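Local coordinates for protein CytC3 (Streptomyces, PDB 3GJA) that acts as a nonheme iron halogenase in biosynthesis, probably using 2-oxoglutarate and oxygen to halogenate an unactivated aliphatic carbon, at residues 42-45 with 46-50; 72-75 with 76-79; 92-95 with 96-100; 259-262 with 263-267. All coordinates share one frame; numbering follows the deposited sequence.

Interaction 1 (42-45 with 46-50); sequences NIIR and RQLLD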
loop_
_atom_site.group_PDB
_atom_site.type_symbol
_atom_site.label_atom_id
_atom_site.label_comp_id
_atom_site.label_asym_id
_atom_site.label_seq_id
_atom_site.Cartn_x
_atom_site.Cartn_y
_atom_site.Cartn_z
ATOM N N ASN A 42 -7.251 -17.353 -1.302
ATOM C CA ASN A 42 -8.418 -18.163 -1.634
ATOM C C ASN A 42 -9.559 -17.778 -0.699
ATOM O O ASN A 42 -10.720 -17.725 -1.099
ATOM C CB ASN A 42 -8.114 -19.667 -1.505
ATOM C CG ASN A 42 -7.210 -20.188 -2.616
ATOM O OD1 ASN A 42 -7.187 -19.647 -3.724
ATOM N ND2 ASN A 42 -6.477 -21.260 -2.330
ATOM N N ILE A 43 -9.224 -17.503 0.551
ATOM C CA ILE A 43 -10.241 -17.116 1.517
ATOM C C ILE A 43 -10.651 -15.662 1.293
ATOM O O ILE A 43 -11.833 -15.366 1.096
ATOM C CB ILE A 43 -9.722 -17.318 2.967
ATOM C CG1 ILE A 43 -9.442 -18.810 3.199
ATOM C CG2 ILE A 43 -10.751 -16.813 3.972
ATOM C CD1 ILE A 43 -8.703 -19.130 4.474
ATOM N N ILE A 44 -9.660 -14.774 1.296
ATOM C CA ILE A 44 -9.871 -13.337 1.111
ATOM C C ILE A 44 -10.760 -12.988 -0.080
ATOM O O ILE A 44 -11.642 -12.130 0.018
ATOM C CB ILE A 44 -8.516 -12.603 0.917
ATOM C CG1 ILE A 44 -7.647 -12.779 2.162
ATOM C CG2 ILE A 44 -8.750 -11.120 0.603
ATOM C CD1 ILE A 44 -6.224 -12.253 1.997
ATOM N N ARG A 45 -10.520 -13.653 -1.206
ATOM C CA ARG A 45 -11.277 -13.393 -2.424
ATOM C C ARG A 45 -12.777 -13.535 -2.174
ATOM O O ARG A 45 -13.568 -12.699 -2.616
ATOM C CB ARG A 45 -10.809 -14.342 -3.535
ATOM C CG ARG A 45 -11.110 -13.868 -4.952
ATOM C CD ARG A 45 -12.465 -14.364 -5.440
ATOM N NE ARG A 45 -12.561 -15.822 -5.362
ATOM C CZ ARG A 45 -13.657 -16.506 -5.660
ATOM N NH1 ARG A 45 -14.751 -15.870 -6.066
ATOM N NH2 ARG A 45 -13.674 -17.824 -5.511
ATOM N N ARG A 46 -13.173 -14.581 -1.455
ATOM C CA ARG A 46 -14.586 -14.778 -1.158
ATOM C C ARG A 46 -15.066 -13.742 -0.155
ATOM O O ARG A 46 -16.161 -13.203 -0.285
ATOM C CB ARG A 46 -14.848 -16.162 -0.565
ATOM C CG ARG A 46 -14.586 -17.333 -1.491
ATOM C CD ARG A 46 -15.322 -18.563 -0.967
ATOM N NE ARG A 46 -15.200 -18.673 0.488
ATOM C CZ ARG A 46 -14.095 -19.061 1.117
ATOM N NH1 ARG A 46 -13.013 -19.387 0.420
ATOM N NH2 ARG A 46 -14.068 -19.094 2.445
ATOM N N GLN A 47 -14.241 -13.467 0.851
ATOM C CA GLN A 47 -14.614 -12.511 1.879
ATOM C C GLN A 47 -14.785 -11.083 1.376
ATOM O O GLN A 47 -15.519 -10.300 1.976
ATOM C CB GLN A 47 -13.607 -12.566 3.029
ATOM C CG GLN A 47 -13.829 -13.774 3.933
ATOM C CD GLN A 47 -12.721 -13.987 4.931
ATOM O OE1 GLN A 47 -12.867 -14.767 5.875
ATOM N NE2 GLN A 47 -11.601 -13.306 4.732
ATOM N N LEU A 48 -14.121 -10.738 0.278
ATOM C CA LEU A 48 -14.274 -9.392 -0.264
ATOM C C LEU A 48 -15.734 -9.207 -0.694
ATOM O O LEU A 48 -16.279 -8.116 -0.607
ATOM C CB LEU A 48 -13.349 -9.177 -1.469
ATOM C CG LEU A 48 -11.835 -9.096 -1.230
ATOM C CD1 LEU A 48 -11.124 -9.013 -2.570
ATOM C CD2 LEU A 48 -11.491 -7.879 -0.369
ATOM N N LEU A 49 -16.362 -10.292 -1.143
ATOM C CA LEU A 49 -17.746 -10.265 -1.604
ATOM C C LEU A 49 -18.724 -9.754 -0.558
ATOM O O LEU A 49 -19.698 -9.077 -0.890
ATOM C CB LEU A 49 -18.173 -11.666 -2.059
ATOM C CG LEU A 49 -17.991 -12.086 -3.526
ATOM C CD1 LEU A 49 -17.117 -11.093 -4.277
ATOM C CD2 LEU A 49 -17.405 -13.485 -3.575
ATOM N N ASP A 50 -18.464 -10.086 0.704
ATOM C CA ASP A 50 -19.325 -9.659 1.806
ATOM C C ASP A 50 -18.853 -8.318 2.356
ATOM O O ASP A 50 -17.800 -8.227 2.984
ATOM C CB ASP A 50 -19.328 -10.726 2.908
ATOM C CG ASP A 50 -19.929 -10.227 4.214
ATOM O OD1 ASP A 50 -20.728 -9.270 4.195
ATOM O OD2 ASP A 50 -19.609 -10.809 5.268
#
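The guanidinium of Arg46 has the carbonyl oxygen of Ile43 over one face, 4.2 Å above the plane and offset toward the rim. The carbonyl O of Asn42 approaches it obliquely. That oxygen is 3.2 Å from Arg46 NH1, but the angle is too poor for a hydrogen bond. The guanidinium of Arg45 takes Arg46 CG over one face, and Leu49 CD2 comes at it obliquely. These contacts lie on the last turns of helix 34-49, an alpha helix at the protein surface. The two guanidinium planes stand 89° apart. Their charges keep some distance, with Arg45 NH2 6.2 Å from Arg46 NH1. Bends at chi2 and chi3 fold the Arg45 chain, so that its end comes beside Arg46.

On another side of the helix, Ile43 and Gln47 lie alongside each other. With chi1 -63°, Ile43 CG2 stands opposite the backbone N and lies against the Gln47 amide, 3.6 Å from Gln47 CD and 3.5 Å from Gln47 OE1. The same Gln47 side chain also touches Ile74. With a glycine in place of Gln47, Ile43 CG2 would probably lose its amide neighbour and a gap is likely to open beside Ile74.

Ile44 is buried and touches Leu76 and Leu77 of helix 75-82. Its CG2 meets Leu48 CG at 4.1 Å.

Ile43 O accepts from Gln47 N, and only weakly from Arg46 N. One residue on, Leu48 N donates to Ile44 O at 2.9 Å, with an N-H...O angle of 139°.

Interaction 2 (72-75 with 76-79); sequences LDID and LLAE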
loop_
_atom_site.group_PDB
_atom_site.type_symbol
_atom_site.label_atom_id
_atom_site.label_comp_id
_atom_site.label_asym_id
_atom_site.label_seq_id
_atom_site.Cartn_x
_atom_site.Cartn_y
_atom_site.Cartn_z
ATOM N N LEU A 72 -9.605 -3.200 7.417
ATOM C CA LEU A 72 -10.369 -2.725 8.559
ATOM C C LEU A 72 -11.592 -3.591 8.842
ATOM O O LEU A 72 -12.321 -3.336 9.794
ATOM C CB LEU A 72 -10.787 -1.263 8.371
ATOM C CG LEU A 72 -9.612 -0.280 8.406
ATOM C CD1 LEU A 72 -10.121 1.141 8.282
ATOM C CD2 LEU A 72 -8.831 -0.455 9.694
ATOM N N ASP A 73 -11.836 -4.605 8.017
ATOM C CA ASP A 73 -12.968 -5.487 8.288
ATOM C C ASP A 73 -12.684 -6.969 8.014
ATOM O O ASP A 73 -13.392 -7.847 8.519
ATOM C CB ASP A 73 -14.238 -5.020 7.548
ATOM C CG ASP A 73 -14.190 -5.258 6.054
ATOM O OD1 ASP A 73 -13.364 -4.619 5.364
ATOM O OD2 ASP A 73 -15.005 -6.080 5.571
ATOM N N ILE A 74 -11.640 -7.255 7.240
ATOM C CA ILE A 74 -11.294 -8.642 6.944
ATOM C C ILE A 74 -10.055 -9.023 7.737
ATOM O O ILE A 74 -8.981 -8.454 7.536
ATOM C CB ILE A 74 -11.038 -8.852 5.437
ATOM C CG1 ILE A 74 -12.306 -8.492 4.653
ATOM C CG2 ILE A 74 -10.621 -10.302 5.172
ATOM C CD1 ILE A 74 -12.138 -8.530 3.162
ATOM N N ASP A 75 -10.217 -9.991 8.637
ATOM C CA ASP A 75 -9.131 -10.444 9.501
ATOM C C ASP A 75 -7.810 -10.747 8.822
ATOM O O ASP A 75 -6.773 -10.268 9.262
ATOM C CB ASP A 75 -9.567 -11.672 10.310
ATOM C CG ASP A 75 -10.586 -11.330 11.385
ATOM O OD1 ASP A 75 -10.525 -10.204 11.914
ATOM O OD2 ASP A 75 -11.438 -12.184 11.708
ATOM N N LEU A 76 -7.838 -11.553 7.765
ATOM C CA LEU A 76 -6.612 -11.912 7.050
ATOM C C LEU A 76 -5.902 -10.684 6.457
ATOM O O LEU A 76 -4.684 -10.679 6.268
ATOM C CB LEU A 76 -6.945 -12.924 5.952
ATOM C CG LEU A 76 -6.449 -14.373 6.075
ATOM C CD1 LEU A 76 -6.147 -14.748 7.512
ATOM C CD2 LEU A 76 -7.502 -15.293 5.482
ATOM N N LEU A 77 -6.671 -9.643 6.164
ATOM C CA LEU A 77 -6.104 -8.418 5.621
ATOM C C LEU A 77 -5.617 -7.554 6.778
ATOM O O LEU A 77 -4.623 -6.836 6.653
ATOM C CB LEU A 77 -7.148 -7.675 4.785
ATOM C CG LEU A 77 -7.007 -7.701 3.258
ATOM C CD1 LEU A 77 -6.366 -9.003 2.782
ATOM C CD2 LEU A 77 -8.377 -7.488 2.630
ATOM N N ALA A 78 -6.313 -7.638 7.911
ATOM C CA ALA A 78 -5.916 -6.882 9.099
ATOM C C ALA A 78 -4.542 -7.399 9.517
ATOM O O ALA A 78 -3.648 -6.626 9.867
ATOM C CB ALA A 78 -6.924 -7.090 10.230
ATOM N N GLU A 79 -4.379 -8.714 9.462
ATOM C CA GLU A 79 -3.116 -9.333 9.827
ATOM C C GLU A 79 -2.026 -9.018 8.805
ATOM O O GLU A 79 -0.875 -8.774 9.168
ATOM C CB GLU A 79 -3.281 -10.848 9.929
ATOM C CG GLU A 79 -1.994 -11.558 10.292
ATOM C CD GLU A 79 -2.094 -13.055 10.152
ATOM O OE1 GLU A 79 -3.209 -13.556 9.904
ATOM O OE2 GLU A 79 -1.056 -13.732 10.292
#
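The start of helix 75-82 is formed here, with Ile74 at the N-cap position and its side chain against Leu77. Isoleucine has no polar side-chain atom to cap with. Its part in the first turn is played by the carbonyl, which takes two N-H groups. Ala78 N donates to Ile74 O at 2.8 Å and lies in the carbonyl plane. Leu77 N donates to the same oxygen at 2.9 Å, from 51° out of that plane. The next bond, from Glu79 N to Asp75 O, is straighter, with an N-H...O angle of 159°.

In the fold, helix 75-82 packs against helix 34-49. Ile74 and Leu77 lie side by side and point the same way; both touch helix 34-49. Ile74 CD1 meets Leu77 CD2 at 3.9 Å, and the same Leu77 CD2 is 4.1 Å from Ile74 CB. Beyond them, Ile74 also touches Leu48.

Asp75 opens the helix, where its negative charge probably suits the helix dipole, and its side chain rests on Tyr310. The extended Glu79 side chain has its CB 3.6 Å from Asp75 O, while its OE2 forms salt bridges with Arg83 and Arg40.

Interaction 3 (92-95 with 96-100); sequences SLIG and RNLLC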
loop_
_atom_site.group_PDB
_atom_site.type_symbol
_atom_site.label_atom_id
_atom_site.label_comp_id
_atom_site.label_asym_id
_atom_site.label_seq_id
_atom_site.Cartn_x
_atom_site.Cartn_y
_atom_site.Cartn_z
ATOM N N SER A 92 12.477 0.031 8.853
ATOM C CA SER A 92 13.897 0.269 8.633
ATOM C C SER A 92 14.079 1.449 7.679
ATOM O O SER A 92 15.160 2.033 7.601
ATOM C CB SER A 92 14.553 -0.958 8.003
ATOM O OG SER A 92 14.218 -2.136 8.703
ATOM N N LEU A 93 13.020 1.798 6.956
ATOM C CA LEU A 93 13.083 2.877 5.980
ATOM C C LEU A 93 12.578 4.224 6.459
ATOM O O LEU A 93 13.226 5.247 6.244
ATOM C CB LEU A 93 12.309 2.476 4.720
ATOM C CG LEU A 93 12.982 1.635 3.627
ATOM C CD1 LEU A 93 13.962 0.650 4.203
ATOM C CD2 LEU A 93 11.895 0.924 2.831
ATOM N N ILE A 94 11.419 4.236 7.103
ATOM C CA ILE A 94 10.854 5.495 7.561
ATOM C C ILE A 94 10.538 5.581 9.055
ATOM O O ILE A 94 9.839 6.500 9.488
ATOM C CB ILE A 94 9.586 5.840 6.753
ATOM C CG1 ILE A 94 8.554 4.718 6.884
ATOM C CG2 ILE A 94 9.953 6.033 5.281
ATOM C CD1 ILE A 94 7.214 5.053 6.256
ATOM N N GLY A 95 11.042 4.629 9.838
ATOM C CA GLY A 95 10.815 4.672 11.274
ATOM C C GLY A 95 9.886 3.625 11.856
ATOM O O GLY A 95 8.963 3.163 11.186
ATOM N N ARG A 96 10.121 3.264 13.116
ATOM C CA ARG A 96 9.307 2.255 13.788
ATOM C C ARG A 96 7.942 2.720 14.278
ATOM O O ARG A 96 7.115 1.899 14.658
ATOM C CB ARG A 96 10.078 1.626 14.944
ATOM C CG ARG A 96 10.960 0.469 14.517
ATOM C CD ARG A 96 12.072 0.927 13.599
ATOM N NE ARG A 96 12.936 -0.185 13.206
ATOM C CZ ARG A 96 14.097 -0.042 12.572
ATOM N NH1 ARG A 96 14.542 1.171 12.256
ATOM N NH2 ARG A 96 14.812 -1.112 12.251
ATOM N N ASN A 97 7.700 4.024 14.290
ATOM C CA ASN A 97 6.387 4.511 14.692
ATOM C C ASN A 97 5.606 4.586 13.382
ATOM O O ASN A 97 5.451 5.656 12.800
ATOM C CB ASN A 97 6.494 5.885 15.366
ATOM C CG ASN A 97 7.247 5.825 16.691
ATOM O OD1 ASN A 97 7.050 4.907 17.492
ATOM N ND2 ASN A 97 8.105 6.811 16.932
ATOM N N LEU A 98 5.127 3.423 12.934
ATOM C CA LEU A 98 4.415 3.273 11.665
ATOM C C LEU A 98 2.900 3.274 11.636
ATOM O O LEU A 98 2.243 2.603 12.429
ATOM C CB LEU A 98 4.855 1.988 10.974
ATOM C CG LEU A 98 6.063 1.972 10.052
ATOM C CD1 LEU A 98 6.173 0.574 9.443
ATOM C CD2 LEU A 98 5.903 3.026 8.963
ATOM N N LEU A 99 2.373 3.980 10.643
ATOM C CA LEU A 99 0.941 4.098 10.403
ATOM C C LEU A 99 0.596 3.514 9.020
ATOM O O LEU A 99 1.252 3.834 8.025
ATOM C CB LEU A 99 0.554 5.575 10.416
ATOM C CG LEU A 99 -0.426 6.169 11.426
ATOM C CD1 LEU A 99 -0.192 5.621 12.822
ATOM C CD2 LEU A 99 -0.271 7.695 11.388
ATOM N N CYS A 100 -0.402 2.633 8.966
ATOM C CA CYS A 100 -0.870 2.089 7.694
ATOM C C CYS A 100 -2.146 2.879 7.467
ATOM O O CYS A 100 -3.152 2.645 8.136
ATOM C CB CYS A 100 -1.208 0.601 7.784
ATOM S SG CYS A 100 -1.962 -0.040 6.240
#
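Ile94 has chi1 58°, which places CG1 between its backbone N and carbonyl carbon and carries CD1 over to Leu98. The Arg96 chain is bent at chi2 (65°) and runs back along the helix to Ser92. Ile94 thus reaches forward and Arg96 back across the junction where helix 84-94 ends and strand 98-108 begins.

Ile94 CD1 touches Leu98 CD2 at 3.6 Å, and the two side chains cross at about a right angle. Leu98 CG also comes within 3.3 Å of Gly95 O, so this leucine packs on both the isoleucine and the backbone of the turn. Arg96 lays one guanidinium face on Ser92, with Ser92 CA 3.5 Å above the plane and toward its rim. Arg96 NH2 is 3.7 Å from Ser92 OG. This is a touch, as the hydroxyl is engaged by Asp88 O and Phe12 N, while Arg96 NH2 has a weak hydrogen bond to Thr11.

No hydrogen bond joins the two segments. Gly95 makes the change of direction, leaving the helix with phi 110°. A CB at this position would be jammed against the carbonyl O of Ile94, and glycine avoids that. Asn97 is then the centre of an inverse gamma turn, with a weak bond from Leu98 N to Arg96 O at 3.0 Å.

The strand that follows pairs antiparallel with strand 253-262, Leu99 bonding to Val261. Leu98 touches Val87 and Val90 of helix 84-94 and Tyr260 of the neighbouring strand, while Ile94 rests on Pro262.

Interaction 4 (259-262 with 263-267); sequences RYVP and TQVQV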
loop_
_atom_site.group_PDB
_atom_site.type_symbol
_atom_site.label_atom_id
_atom_site.label_comp_id
_atom_site.label_asym_id
_atom_site.label_seq_id
_atom_site.Cartn_x
_atom_site.Cartn_y
_atom_site.Cartn_z
ATOM N N ARG A 259 -0.238 0.905 2.223
ATOM C CA ARG A 259 0.579 2.113 2.220
ATOM C C ARG A 259 0.871 2.636 3.630
ATOM O O ARG A 259 -0.025 2.754 4.473
ATOM C CB ARG A 259 -0.120 3.158 1.338
ATOM C CG ARG A 259 -0.936 2.472 0.238
ATOM C CD ARG A 259 -1.345 3.365 -0.929
ATOM N NE ARG A 259 -0.204 3.675 -1.778
ATOM C CZ ARG A 259 -0.206 3.605 -3.106
ATOM N NH1 ARG A 259 -1.294 3.228 -3.761
ATOM N NH2 ARG A 259 0.890 3.926 -3.775
ATOM N N TYR A 260 2.143 2.933 3.876
ATOM C CA TYR A 260 2.581 3.385 5.188
ATOM C C TYR A 260 3.172 4.780 5.241
ATOM O O TYR A 260 3.727 5.287 4.266
ATOM C CB TYR A 260 3.600 2.402 5.764
ATOM C CG TYR A 260 3.094 0.984 5.833
ATOM C CD1 TYR A 260 2.966 0.211 4.676
ATOM C CD2 TYR A 260 2.714 0.419 7.051
ATOM C CE1 TYR A 260 2.470 -1.090 4.729
ATOM C CE2 TYR A 260 2.216 -0.879 7.117
ATOM C CZ TYR A 260 2.092 -1.629 5.952
ATOM O OH TYR A 260 1.570 -2.899 6.013
ATOM N N VAL A 261 3.067 5.377 6.418
ATOM C CA VAL A 261 3.558 6.713 6.659
ATOM C C VAL A 261 3.857 6.824 8.165
ATOM O O VAL A 261 3.138 6.252 8.989
ATOM C CB VAL A 261 2.476 7.725 6.223
ATOM C CG1 VAL A 261 1.553 8.061 7.390
ATOM C CG2 VAL A 261 3.119 8.937 5.620
ATOM N N PRO A 262 4.944 7.521 8.543
ATOM C CA PRO A 262 5.266 7.659 9.968
ATOM C C PRO A 262 4.217 8.507 10.679
ATOM O O PRO A 262 3.523 9.293 10.039
ATOM C CB PRO A 262 6.654 8.307 9.951
ATOM C CG PRO A 262 6.643 9.095 8.693
ATOM C CD PRO A 262 5.991 8.139 7.713
ATOM N N THR A 263 4.101 8.334 11.996
ATOM C CA THR A 263 3.117 9.051 12.820
ATOM C C THR A 263 3.070 10.582 12.679
ATOM O O THR A 263 2.017 11.199 12.832
ATOM C CB THR A 263 3.319 8.725 14.321
ATOM O OG1 THR A 263 4.702 8.893 14.668
ATOM C CG2 THR A 263 2.890 7.295 14.627
ATOM N N GLN A 264 4.215 11.186 12.411
ATOM C CA GLN A 264 4.311 12.631 12.259
ATOM C C GLN A 264 3.535 13.122 11.044
ATOM O O GLN A 264 3.252 14.315 10.911
ATOM C CB GLN A 264 5.775 13.011 12.115
ATOM C CG GLN A 264 6.668 11.781 11.991
ATOM C CD GLN A 264 7.587 11.868 10.810
ATOM O OE1 GLN A 264 8.373 10.964 10.555
ATOM N NE2 GLN A 264 7.494 12.966 10.073
ATOM N N VAL A 265 3.187 12.196 10.155
ATOM C CA VAL A 265 2.456 12.558 8.950
ATOM C C VAL A 265 0.955 12.670 9.174
ATOM O O VAL A 265 0.361 11.889 9.923
ATOM C CB VAL A 265 2.721 11.539 7.826
ATOM C CG1 VAL A 265 1.868 11.871 6.596
ATOM C CG2 VAL A 265 4.195 11.544 7.476
ATOM N N GLN A 266 0.341 13.646 8.519
ATOM C CA GLN A 266 -1.094 13.832 8.635
ATOM C C GLN A 266 -1.828 13.127 7.496
ATOM O O GLN A 266 -1.512 13.308 6.316
ATOM C CB GLN A 266 -1.442 15.315 8.631
ATOM C CG GLN A 266 -0.823 16.086 9.774
ATOM C CD GLN A 266 -1.437 17.457 9.924
ATOM O OE1 GLN A 266 -2.589 17.591 10.340
ATOM N NE2 GLN A 266 -0.678 18.486 9.572
ATOM N N VAL A 267 -2.813 12.323 7.868
ATOM C CA VAL A 267 -3.601 11.573 6.914
ATOM C C VAL A 267 -4.940 12.257 6.745
ATOM O O VAL A 267 -5.604 12.591 7.723
ATOM C CB VAL A 267 -3.801 10.130 7.405
ATOM C CG1 VAL A 267 -4.727 9.361 6.463
ATOM C CG2 VAL A 267 -2.445 9.451 7.502
#
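Val261 meets Val265 with every carbon of its side chain. Its CB is 4.1 Å from Val265 CB. CG1 is 3.7 Å from Val265 CB and 4.2 Å from Val267 CG2. CG2 is pressed on Val265, only 3.3 Å from CG1 and 3.4 Å from CG2 of that residue. Both are tighter than usual carbon contacts.

The two valines face each other because a type I beta turn, Pro262 to Val265, reverses the chain where strand 253-262 ends. Strand 266-267 then pairs antiparallel with strand 132-133. Val265 N donates to Pro262 O and closes the turn, with an N-H...O angle of 159°.

At the outer part of the turn, Gln264 crosses the proline obliquely. Its chi1 is nearly eclipsed at 7°, and a bend at chi2 brings OE1 to 3.2 Å from both Pro262 CB and Pro262 CG. Were Gln264 a serine, the shorter chain would probably leave Pro262 CB and CG without the amide that touches them.

Around the turn, Trp134 touches both Pro262 and Val265, and Ile132 adds to the apolar cover of Val265 and Val267. Val265 CG2, already against Val261, also meets Pro262 CG at 3.7 Å.

How the interactions relate
Interactions 1 and 2 form one patch. Helices 34-49 and 75-82 meet there through shared, mostly apolar packing. Interactions 3 and 4 form another patch, at neighbouring strands 98-108 and 253-262, where Asn97 O and Thr263 N probably bond. The centres of interactions 1 and 3 are about 29 Å apart, on opposite sides of the chain's centre. Interactions 1 and 3 are surface contacts, and both involve arginine guanidinium faces. Interaction 2 is partly buried and relies on helix-start bonds. Interaction 4 is buried, and valines and a proline carry most of it.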